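Local coordinates for sialidase B (Streptococcus pneumoniae serotype 4, PDB 4XJW), which cleaves terminal alpha-linked sialic acid residues from oligosaccharides, glycoproteins and glycolipids, as a bacterial exo-sialidase of glycosyl hydrolase family 33, at residues S2-Q6 against L22-L27; F191-F195 against G248-P254; Q202-F206 against L641-N645; A317-G323 against T416-Y420. The protein carries 1 engineered substitution. All blocks are in the same frame, centred on the assembly; numbering follows the deposited sequence. Where two conformers were deposited one is given.

Interaction 1 (S2-Q6 against L22-L27); sequences SPIFQ and LLLDKL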
# COMPACT_ATOMS: atom_id res chain seq x y z
N SER A 2 10.55 36.93 -3.94
CA SER A 2 10.58 36.70 -5.37
C SER A 2 11.78 35.82 -5.71
O SER A 2 12.82 35.89 -5.04
CB SER A 2 10.68 38.02 -6.14
OG SER A 2 12.04 38.33 -6.42
N PRO A 3 11.65 34.99 -6.75
CA PRO A 3 12.79 34.19 -7.19
C PRO A 3 13.92 35.06 -7.75
O PRO A 3 13.65 36.06 -8.41
CB PRO A 3 12.20 33.31 -8.29
CG PRO A 3 10.98 34.03 -8.75
CD PRO A 3 10.44 34.73 -7.54
N ILE A 4 15.16 34.69 -7.47
CA ILE A 4 16.31 35.41 -8.00
C ILE A 4 16.55 35.03 -9.45
O ILE A 4 17.29 35.69 -10.17
CB ILE A 4 17.60 35.09 -7.20
CG1 ILE A 4 17.97 33.61 -7.37
CG2 ILE A 4 17.41 35.44 -5.74
CD1 ILE A 4 19.36 33.25 -6.88
N PHE A 5 15.91 33.94 -9.86
CA PHE A 5 15.99 33.46 -11.23
C PHE A 5 14.70 32.71 -11.54
O PHE A 5 14.14 32.03 -10.68
CB PHE A 5 17.19 32.54 -11.44
CG PHE A 5 17.11 31.74 -12.71
CD1 PHE A 5 17.30 32.36 -13.94
CD2 PHE A 5 16.82 30.39 -12.68
CE1 PHE A 5 17.22 31.64 -15.11
CE2 PHE A 5 16.73 29.66 -13.85
CZ PHE A 5 16.93 30.29 -15.07
N GLN A 6 14.24 32.84 -12.78
CA GLN A 6 13.04 32.16 -13.22
C GLN A 6 13.02 32.06 -14.73
O GLN A 6 13.02 33.07 -15.43
CB GLN A 6 11.81 32.90 -12.72
CG GLN A 6 10.51 32.21 -13.06
CD GLN A 6 9.33 32.84 -12.36
OE1 GLN A 6 9.01 34.01 -12.56
NE2 GLN A 6 8.68 32.06 -11.50
N LEU A 22 22.81 33.95 -15.66
CA LEU A 22 21.50 34.33 -15.15
C LEU A 22 21.33 34.03 -13.66
O LEU A 22 20.33 34.43 -13.06
CB LEU A 22 20.41 33.62 -15.95
CG LEU A 22 20.36 34.01 -17.43
CD1 LEU A 22 19.43 33.07 -18.19
CD2 LEU A 22 19.91 35.45 -17.56
N LEU A 23 22.30 33.34 -13.07
CA LEU A 23 22.08 32.74 -11.76
C LEU A 23 23.22 32.93 -10.76
O LEU A 23 22.98 33.27 -9.60
CB LEU A 23 21.75 31.25 -11.95
CG LEU A 23 21.31 30.40 -10.75
CD1 LEU A 23 20.30 31.16 -9.91
CD2 LEU A 23 20.72 29.09 -11.23
N LEU A 24 24.47 32.75 -11.19
CA LEU A 24 25.58 32.66 -10.24
C LEU A 24 25.85 33.91 -9.39
O LEU A 24 26.20 33.80 -8.21
CB LEU A 24 26.86 32.18 -10.93
CG LEU A 24 26.74 30.75 -11.45
CD1 LEU A 24 28.00 30.34 -12.17
CD2 LEU A 24 26.45 29.81 -10.30
N ASP A 25 25.70 35.09 -9.98
CA ASP A 25 25.91 36.32 -9.21
C ASP A 25 24.76 36.58 -8.23
O ASP A 25 24.92 37.31 -7.25
CB ASP A 25 26.12 37.52 -10.15
CG ASP A 25 25.41 37.36 -11.48
OD1 ASP A 25 24.29 36.79 -11.52
OD2 ASP A 25 25.97 37.82 -12.50
N LYS A 26 23.62 35.95 -8.48
CA LYS A 26 22.43 36.15 -7.66
C LYS A 26 22.42 35.24 -6.44
O LYS A 26 21.74 35.52 -5.45
CB LYS A 26 21.17 35.87 -8.48
CG LYS A 26 21.31 36.14 -9.97
CD LYS A 26 21.36 37.63 -10.26
CE LYS A 26 20.76 37.95 -11.63
NZ LYS A 26 21.62 37.51 -12.77
N LEU A 27 23.15 34.12 -6.51
CA LEU A 27 23.18 33.19 -5.39
C LEU A 27 23.80 33.85 -4.17
O LEU A 27 24.93 34.33 -4.23
CB LEU A 27 23.93 31.89 -5.76
CG LEU A 27 23.06 30.92 -6.55
CD1 LEU A 27 23.88 29.76 -7.11
CD2 LEU A 27 21.90 30.40 -5.71
O HOH W 1 17.64 36.60 -12.65
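Ile4 reaches across to the 22-27 segment with an extended side chain (chi2 t) whose CD1 sits 3.8 Å from CD1 of Leu23, 3.6 Å from CB of Lys26 and 4.0 Å from CD2 of Leu27. Next to it Phe5 sets its CB 3.7 Å from CD1 of Leu23 and its ring atom CE1 3.8 Å from CB of Leu22, so that Leu23 is shared by both. Branched and aromatic residues suit this place because the 22-27 segment, coming off the short helix 20-23, offers mainly methyl and methylene groups. Lys26 gives its CB to the contact and sends its amine elsewhere: NZ of Lys26 forms a salt bridge with OD1 of Asp25 at 3.0 Å. The one polar link is a water that donates to O of Ile4 at 2.7 Å and, weakly, to O of Leu22 at 3.5 Å. Here, in the concanavalin-like N-terminal domain, residues 2-6 lead into strand 5-13, which pairs with strand 166-173, while Leu23 also packs on Phe50 of strand 46-53, in the other sheet. With no direct hydrogen bond between the segments, the 301 Å² buried between them, both sides summed, is held mainly by apolar contacts, and thus by fit of shapes.

Interaction 2 (F191-F195 against G248-P254); sequences FQLIF and GKTWSEP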
# COMPACT_ATOMS: atom_id res chain seq x y z
N PHE A 191 -2.87 12.41 -9.91
CA PHE A 191 -3.39 11.51 -8.89
C PHE A 191 -3.82 12.31 -7.66
O PHE A 191 -3.49 13.49 -7.51
CB PHE A 191 -2.28 10.54 -8.45
CG PHE A 191 -1.18 11.23 -7.67
CD1 PHE A 191 -0.12 11.84 -8.34
CD2 PHE A 191 -1.22 11.29 -6.28
CE1 PHE A 191 0.89 12.49 -7.63
CE2 PHE A 191 -0.23 11.95 -5.56
CZ PHE A 191 0.83 12.55 -6.24
N GLN A 192 -4.53 11.65 -6.75
CA GLN A 192 -4.77 12.21 -5.43
C GLN A 192 -4.48 11.18 -4.34
O GLN A 192 -4.28 9.99 -4.62
CB GLN A 192 -6.20 12.74 -5.31
CG GLN A 192 -7.25 11.72 -5.65
CD GLN A 192 -8.58 12.36 -6.06
OE1 GLN A 192 -8.94 12.40 -7.25
NE2 GLN A 192 -9.31 12.85 -5.08
N LEU A 193 -4.42 11.65 -3.10
CA LEU A 193 -4.22 10.78 -1.96
C LEU A 193 -5.53 10.62 -1.19
O LEU A 193 -6.24 11.60 -0.94
CB LEU A 193 -3.11 11.30 -1.04
CG LEU A 193 -1.71 11.45 -1.64
CD1 LEU A 193 -0.74 12.01 -0.61
CD2 LEU A 193 -1.24 10.11 -2.18
N ILE A 194 -5.84 9.38 -0.84
CA ILE A 194 -6.95 9.07 0.06
C ILE A 194 -6.41 8.91 1.49
O ILE A 194 -6.85 9.60 2.41
CB ILE A 194 -7.69 7.79 -0.38
CG1 ILE A 194 -8.23 7.97 -1.80
CG2 ILE A 194 -8.85 7.50 0.58
CD1 ILE A 194 -8.92 6.75 -2.36
N PHE A 195 -5.48 7.98 1.66
CA PHE A 195 -4.77 7.78 2.92
C PHE A 195 -3.40 8.41 2.78
O PHE A 195 -2.78 8.31 1.72
CB PHE A 195 -4.64 6.28 3.20
CG PHE A 195 -5.96 5.56 3.19
CD1 PHE A 195 -6.78 5.57 4.31
CD2 PHE A 195 -6.40 4.88 2.05
CE1 PHE A 195 -8.03 4.93 4.32
CE2 PHE A 195 -7.64 4.22 2.04
CZ PHE A 195 -8.44 4.23 3.18
N GLY A 248 -15.35 10.05 -6.26
CA GLY A 248 -13.91 10.01 -6.05
C GLY A 248 -13.21 11.35 -6.02
O GLY A 248 -11.99 11.39 -5.89
N LYS A 249 -13.95 12.45 -6.15
CA LYS A 249 -13.31 13.76 -6.15
C LYS A 249 -12.74 14.12 -4.78
O LYS A 249 -11.65 14.70 -4.69
CB LYS A 249 -14.27 14.84 -6.66
CG LYS A 249 -14.44 14.82 -8.17
CD LYS A 249 -15.51 15.81 -8.64
CE LYS A 249 -16.89 15.16 -8.65
NZ LYS A 249 -18.01 16.13 -8.52
N THR A 250 -13.49 13.80 -3.72
CA THR A 250 -13.05 14.06 -2.35
C THR A 250 -13.34 12.85 -1.48
O THR A 250 -14.26 12.08 -1.75
CB THR A 250 -13.72 15.31 -1.70
OG1 THR A 250 -15.13 15.07 -1.58
CG2 THR A 250 -13.45 16.57 -2.51
N TRP A 251 -12.53 12.70 -0.43
CA TRP A 251 -12.55 11.53 0.44
C TRP A 251 -12.64 11.94 1.90
O TRP A 251 -12.08 12.96 2.31
CB TRP A 251 -11.29 10.68 0.18
CG TRP A 251 -11.31 10.10 -1.22
CD1 TRP A 251 -10.91 10.71 -2.38
CD2 TRP A 251 -11.83 8.82 -1.60
NE1 TRP A 251 -11.14 9.88 -3.45
CE2 TRP A 251 -11.71 8.71 -3.00
CE3 TRP A 251 -12.40 7.76 -0.88
CZ2 TRP A 251 -12.10 7.57 -3.71
CZ3 TRP A 251 -12.81 6.62 -1.58
CH2 TRP A 251 -12.66 6.54 -2.98
N SER A 252 -13.33 11.13 2.69
CA SER A 252 -13.50 11.39 4.11
C SER A 252 -12.23 11.15 4.91
O SER A 252 -11.37 10.36 4.51
CB SER A 252 -14.61 10.52 4.68
OG SER A 252 -14.25 9.13 4.61
N GLU A 253 -12.11 11.82 6.06
CA GLU A 253 -10.98 11.54 6.95
C GLU A 253 -11.10 10.08 7.37
O GLU A 253 -12.17 9.62 7.73
CB GLU A 253 -10.99 12.46 8.17
CG GLU A 253 -9.69 12.41 8.99
CD GLU A 253 -8.45 12.91 8.22
OE1 GLU A 253 -8.63 13.62 7.21
OE2 GLU A 253 -7.30 12.62 8.64
N PRO A 254 -10.00 9.32 7.28
CA PRO A 254 -10.09 7.88 7.58
C PRO A 254 -10.53 7.55 9.01
O PRO A 254 -10.30 8.33 9.95
CB PRO A 254 -8.65 7.41 7.38
CG PRO A 254 -8.07 8.37 6.39
CD PRO A 254 -8.67 9.70 6.78
O HOH W 2 -9.05 11.44 3.00
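Neither segment forms regular secondary structure: the two backbones draw together from 8.7 Å between the CA atoms of Gln192 and Lys249 to 6.1 Å between those of Ile194 and Trp251, and part again to 7.1 Å between those of Phe195 and Pro254. Residues 248-253 belong to the first BNR repeat, the Asp-box of the sialidase beta-propeller, and Gly248 has phi/psi of 90/2°, where a side chain would jam against the preceding carbonyl. Trp251, the Asp-box tryptophan, supplies the broad apolar surface. CD1 of Ile194 sits 3.5 Å from the centroid of the six-membered ring of Trp251, only 12° off the normal, a CH-pi contact made by the extended CG1-CD1 arm of the isoleucine. NE1 of Trp251 turns back to donate to O of Gly248 at 3.0 Å, and the ring meets Tyr649 edge-to-face. Farther along, CD1 of Phe195 touches CG of Pro254 at 3.7 Å. Gln192 is long enough to cross the wider end, where NE2 of Gln192 donates to O of Lys249 at 3.0 Å.

Interaction 3 (Q202-F206 against L641-N645); sequences QANYF and LHLSN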
# COMPACT_ATOMS: atom_id res chain seq x y z
N GLN A 202 -2.47 7.96 11.83
CA GLN A 202 -1.11 8.11 12.35
C GLN A 202 -0.16 6.99 11.93
O GLN A 202 0.92 6.82 12.51
CB GLN A 202 -1.12 8.31 13.87
CG GLN A 202 -1.72 9.66 14.26
CD GLN A 202 -0.88 10.85 13.83
OE1 GLN A 202 -1.22 11.56 12.88
NE2 GLN A 202 0.22 11.08 14.54
N ALA A 203 -0.54 6.24 10.90
CA ALA A 203 0.43 5.34 10.29
C ALA A 203 1.20 6.11 9.24
O ALA A 203 0.63 6.90 8.49
CB ALA A 203 -0.26 4.15 9.66
N ASN A 204 2.50 5.87 9.18
CA ASN A 204 3.32 6.53 8.18
C ASN A 204 3.33 5.77 6.86
O ASN A 204 3.83 6.28 5.86
CB ASN A 204 4.75 6.73 8.71
CG ASN A 204 5.51 7.83 7.98
OD1 ASN A 204 4.92 8.80 7.47
ND2 ASN A 204 6.83 7.70 7.93
N TYR A 205 2.78 4.55 6.85
CA TYR A 205 2.84 3.68 5.66
C TYR A 205 1.49 3.04 5.38
O TYR A 205 0.71 2.82 6.30
CB TYR A 205 3.93 2.61 5.83
CG TYR A 205 5.24 3.23 6.24
CD1 TYR A 205 6.09 3.80 5.28
CD2 TYR A 205 5.58 3.33 7.58
CE1 TYR A 205 7.28 4.42 5.66
CE2 TYR A 205 6.76 3.95 7.97
CZ TYR A 205 7.59 4.49 7.01
OH TYR A 205 8.73 5.12 7.42
N PHE A 206 1.23 2.76 4.11
CA PHE A 206 -0.03 2.13 3.70
C PHE A 206 0.26 1.10 2.64
O PHE A 206 1.17 1.28 1.82
CB PHE A 206 -1.02 3.17 3.16
CG PHE A 206 -1.38 4.20 4.16
CD1 PHE A 206 -2.38 3.95 5.10
CD2 PHE A 206 -0.69 5.39 4.23
CE1 PHE A 206 -2.69 4.87 6.06
CE2 PHE A 206 -1.01 6.34 5.18
CZ PHE A 206 -2.00 6.08 6.10
N LEU A 641 11.48 -0.51 0.27
CA LEU A 641 10.76 -0.65 1.53
C LEU A 641 10.53 0.71 2.15
O LEU A 641 11.31 1.64 1.94
CB LEU A 641 11.58 -1.48 2.52
CG LEU A 641 11.95 -2.88 2.03
CD1 LEU A 641 12.89 -3.50 3.03
CD2 LEU A 641 10.71 -3.72 1.89
N HIS A 642 9.44 0.85 2.90
CA HIS A 642 9.25 1.99 3.80
C HIS A 642 9.18 3.34 3.09
O HIS A 642 9.88 4.29 3.48
CB HIS A 642 10.33 2.01 4.89
CG HIS A 642 10.64 0.65 5.46
ND1 HIS A 642 9.66 -0.30 5.69
CD2 HIS A 642 11.82 0.07 5.77
CE1 HIS A 642 10.23 -1.40 6.15
NE2 HIS A 642 11.54 -1.20 6.22
N LEU A 643 8.34 3.41 2.07
CA LEU A 643 8.09 4.65 1.34
C LEU A 643 6.74 5.19 1.75
O LEU A 643 5.78 4.42 1.83
CB LEU A 643 8.10 4.43 -0.17
CG LEU A 643 9.31 3.70 -0.77
CD1 LEU A 643 9.11 3.45 -2.26
CD2 LEU A 643 10.59 4.47 -0.53
N SER A 644 6.68 6.49 1.97
CA SER A 644 5.42 7.14 2.31
C SER A 644 4.68 7.72 1.10
O SER A 644 5.29 8.21 0.14
CB SER A 644 5.65 8.22 3.35
OG SER A 644 6.10 7.64 4.56
N ASN A 645 3.36 7.65 1.15
CA ASN A 645 2.49 8.30 0.17
C ASN A 645 2.70 7.81 -1.25
O ASN A 645 2.72 8.60 -2.21
CB ASN A 645 2.62 9.83 0.26
CG ASN A 645 2.01 10.39 1.52
OD1 ASN A 645 1.53 9.65 2.38
ND2 ASN A 645 2.05 11.71 1.66
O HOH W 3 2.20 6.91 3.63
O HOH W 4 10.82 5.26 5.85
O HOH W 5 3.26 3.50 2.14
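Tyr205, with chi1 m and chi2 near -82°, swings its ring along the 641-645 backbone: CE1 comes within 3.4 Å of C of His642, and CD1 lies 3.5 Å from O of Leu643, which meets the ring edge. A long, flat side chain fits here, covering peptide groups while its hydroxyl reaches Trp270 N and a water that links OH of Tyr205 (2.6 Å) to O of His642 (2.7 Å). His642 takes left-handed backbone angles (63/50°), and its imidazole leads away from the contact to Lys277. The small Ser644, in the conformer given here (chi1 m), donates from OG to O of Asn204 in a 2.9 Å hydrogen bond. Asn204 holds chi1 t, and its amide is engaged by Ser197 and Val268. Two more waters join the backbones, one between O of Asn204 and N of Asn645, the other between N of Phe206 and O of Leu643. Tyr205 opens strand 205-213, the edge strand that carries the probable substrate-binding Arg207 and pairs with strand 219-226; the 641-645 loop packs against its start just before strand 647-652.

Interaction 4 (A317-G323 against T416-Y420); sequences ANKADSG and TPTNY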
# COMPACT_ATOMS: atom_id res chain seq x y z
N ALA A 317 3.22 -18.45 11.81
CA ALA A 317 1.90 -18.92 12.23
C ALA A 317 1.86 -20.44 12.23
O ALA A 317 2.33 -21.07 11.29
CB ALA A 317 0.82 -18.37 11.30
N ASN A 318 1.30 -21.02 13.29
CA ASN A 318 1.16 -22.47 13.39
C ASN A 318 0.23 -22.99 12.30
O ASN A 318 -0.98 -22.78 12.35
CB ASN A 318 0.61 -22.85 14.77
CG ASN A 318 0.67 -24.35 15.05
OD1 ASN A 318 0.66 -25.17 14.13
ND2 ASN A 318 0.70 -24.71 16.32
N LYS A 319 0.81 -23.71 11.33
CA LYS A 319 0.05 -24.17 10.17
C LYS A 319 -0.85 -25.35 10.47
O LYS A 319 -1.74 -25.67 9.69
CB LYS A 319 1.01 -24.53 9.03
CG LYS A 319 1.93 -23.40 8.59
CD LYS A 319 1.13 -22.19 8.14
CE LYS A 319 2.03 -21.10 7.59
NZ LYS A 319 2.98 -20.60 8.62
N ALA A 320 -0.62 -26.00 11.62
CA ALA A 320 -1.34 -27.23 11.95
C ALA A 320 -2.32 -27.07 13.11
O ALA A 320 -2.65 -28.04 13.80
CB ALA A 320 -0.35 -28.34 12.27
N ASP A 321 -2.80 -25.84 13.31
CA ASP A 321 -3.73 -25.56 14.39
C ASP A 321 -4.66 -24.42 13.98
O ASP A 321 -4.19 -23.36 13.59
CB ASP A 321 -2.95 -25.16 15.65
CG ASP A 321 -3.76 -25.33 16.91
OD1 ASP A 321 -4.99 -25.13 16.88
OD2 ASP A 321 -3.15 -25.65 17.95
N SER A 322 -5.97 -24.66 14.08
CA SER A 322 -6.97 -23.66 13.70
C SER A 322 -7.20 -22.64 14.80
O SER A 322 -7.71 -21.55 14.55
CB SER A 322 -8.30 -24.35 13.39
OG SER A 322 -8.91 -24.81 14.58
N GLY A 323 -6.84 -23.02 16.02
CA GLY A 323 -7.11 -22.17 17.17
C GLY A 323 -8.45 -22.46 17.82
O GLY A 323 -8.80 -21.82 18.81
N THR A 416 -4.29 -19.24 20.26
CA THR A 416 -3.28 -19.98 19.51
C THR A 416 -2.52 -19.04 18.57
O THR A 416 -3.14 -18.21 17.90
CB THR A 416 -3.96 -21.09 18.69
OG1 THR A 416 -4.66 -21.98 19.57
CG2 THR A 416 -2.96 -21.86 17.86
N PRO A 417 -1.18 -19.13 18.55
CA PRO A 417 -0.36 -18.28 17.68
C PRO A 417 -0.46 -18.72 16.23
O PRO A 417 0.45 -19.31 15.69
CB PRO A 417 1.07 -18.51 18.20
CG PRO A 417 1.01 -19.90 18.78
CD PRO A 417 -0.35 -19.98 19.42
N THR A 418 -1.60 -18.42 15.61
CA THR A 418 -1.82 -18.77 14.22
C THR A 418 -2.63 -17.65 13.60
O THR A 418 -3.00 -16.71 14.29
CB THR A 418 -2.56 -20.13 14.09
OG1 THR A 418 -2.53 -20.57 12.73
CG2 THR A 418 -4.00 -20.02 14.59
N ASN A 419 -2.91 -17.74 12.30
CA ASN A 419 -3.70 -16.69 11.64
C ASN A 419 -5.19 -17.01 11.61
O ASN A 419 -5.60 -18.17 11.48
CB ASN A 419 -3.19 -16.47 10.21
CG ASN A 419 -3.22 -17.74 9.40
OD1 ASN A 419 -2.44 -18.66 9.66
ND2 ASN A 419 -4.11 -17.81 8.41
N TYR A 420 -6.01 -15.96 11.71
CA TYR A 420 -7.46 -16.08 11.71
C TYR A 420 -8.06 -15.15 10.66
O TYR A 420 -7.37 -14.29 10.12
CB TYR A 420 -8.05 -15.71 13.08
CG TYR A 420 -7.48 -16.50 14.24
CD1 TYR A 420 -6.24 -16.17 14.80
CD2 TYR A 420 -8.19 -17.55 14.80
CE1 TYR A 420 -5.73 -16.88 15.87
CE2 TYR A 420 -7.68 -18.27 15.87
CZ TYR A 420 -6.46 -17.93 16.39
OH TYR A 420 -5.96 -18.65 17.45
O HOH W 6 -3.55 -24.49 20.34
O HOH W 7 -7.89 -20.08 12.25
O HOH W 8 -6.94 -20.29 20.19
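Two direct hydrogen bonds hold these loops together at one end: N of Asn318 donates to O of Pro417 at 3.1 Å, nearly straight at 174°, and OG1 of Thr418 donates to O of Asn318 at 2.7 Å. Pro417 centres an inverse gamma turn, closed by N of Thr418 on O of Thr416 (2.8 Å), which leaves its own carbonyl pointing to Asn318. Within 317-323, two Asx turns satisfy backbone amides: OD1 of Asn318 accepts from N of Ala320, and OD1 of Asp321 from N of Gly323, both at 2.9 Å. Asp321 also makes a salt bridge with Lys334. At the other end waters take over, joining OD2 of Asp321 to OG1 of Thr416, O of Ser322 to O of Asn419, and O of Gly323 to N of Thr416. OH of Tyr420 donates to O of Thr416 at 2.9 Å; a CB on Gly323 would run into that hydroxyl, so glycine is needed. Buried N of Asn419 has no partner in the model, although its side chain bonds to Gly449 and Asn448. The contact lies where residues 317-323 lead into strand 324-327 of the inserted sheet and residues 416-420 return from it into propeller strand 420-426, beside strand 301-308.

In the fold
Interaction 1 comes first along the chain, in the lectin-like N-terminal domain, about 38 Å from interaction 2 and about 64 Å from interaction 4 between centres; interaction 4 lies on the opposite side of the chain's centre. Interactions 2 and 3 are neighbours, about 16 Å between centres, and touch through Leu193 with Asn645 and Phe195 with Phe206. Their segments alternate in sequence, and both set the 191-206 region against other parts of the propeller, around strand 205-213. Since residues 641-645 lie near the end of the sequence, interaction 3 joins the two ends of the catalytic domain. Interaction 4 is nested inside that loop, its centre about 28 Å from that of interaction 3, where the inserted sheet leaves and rejoins the propeller.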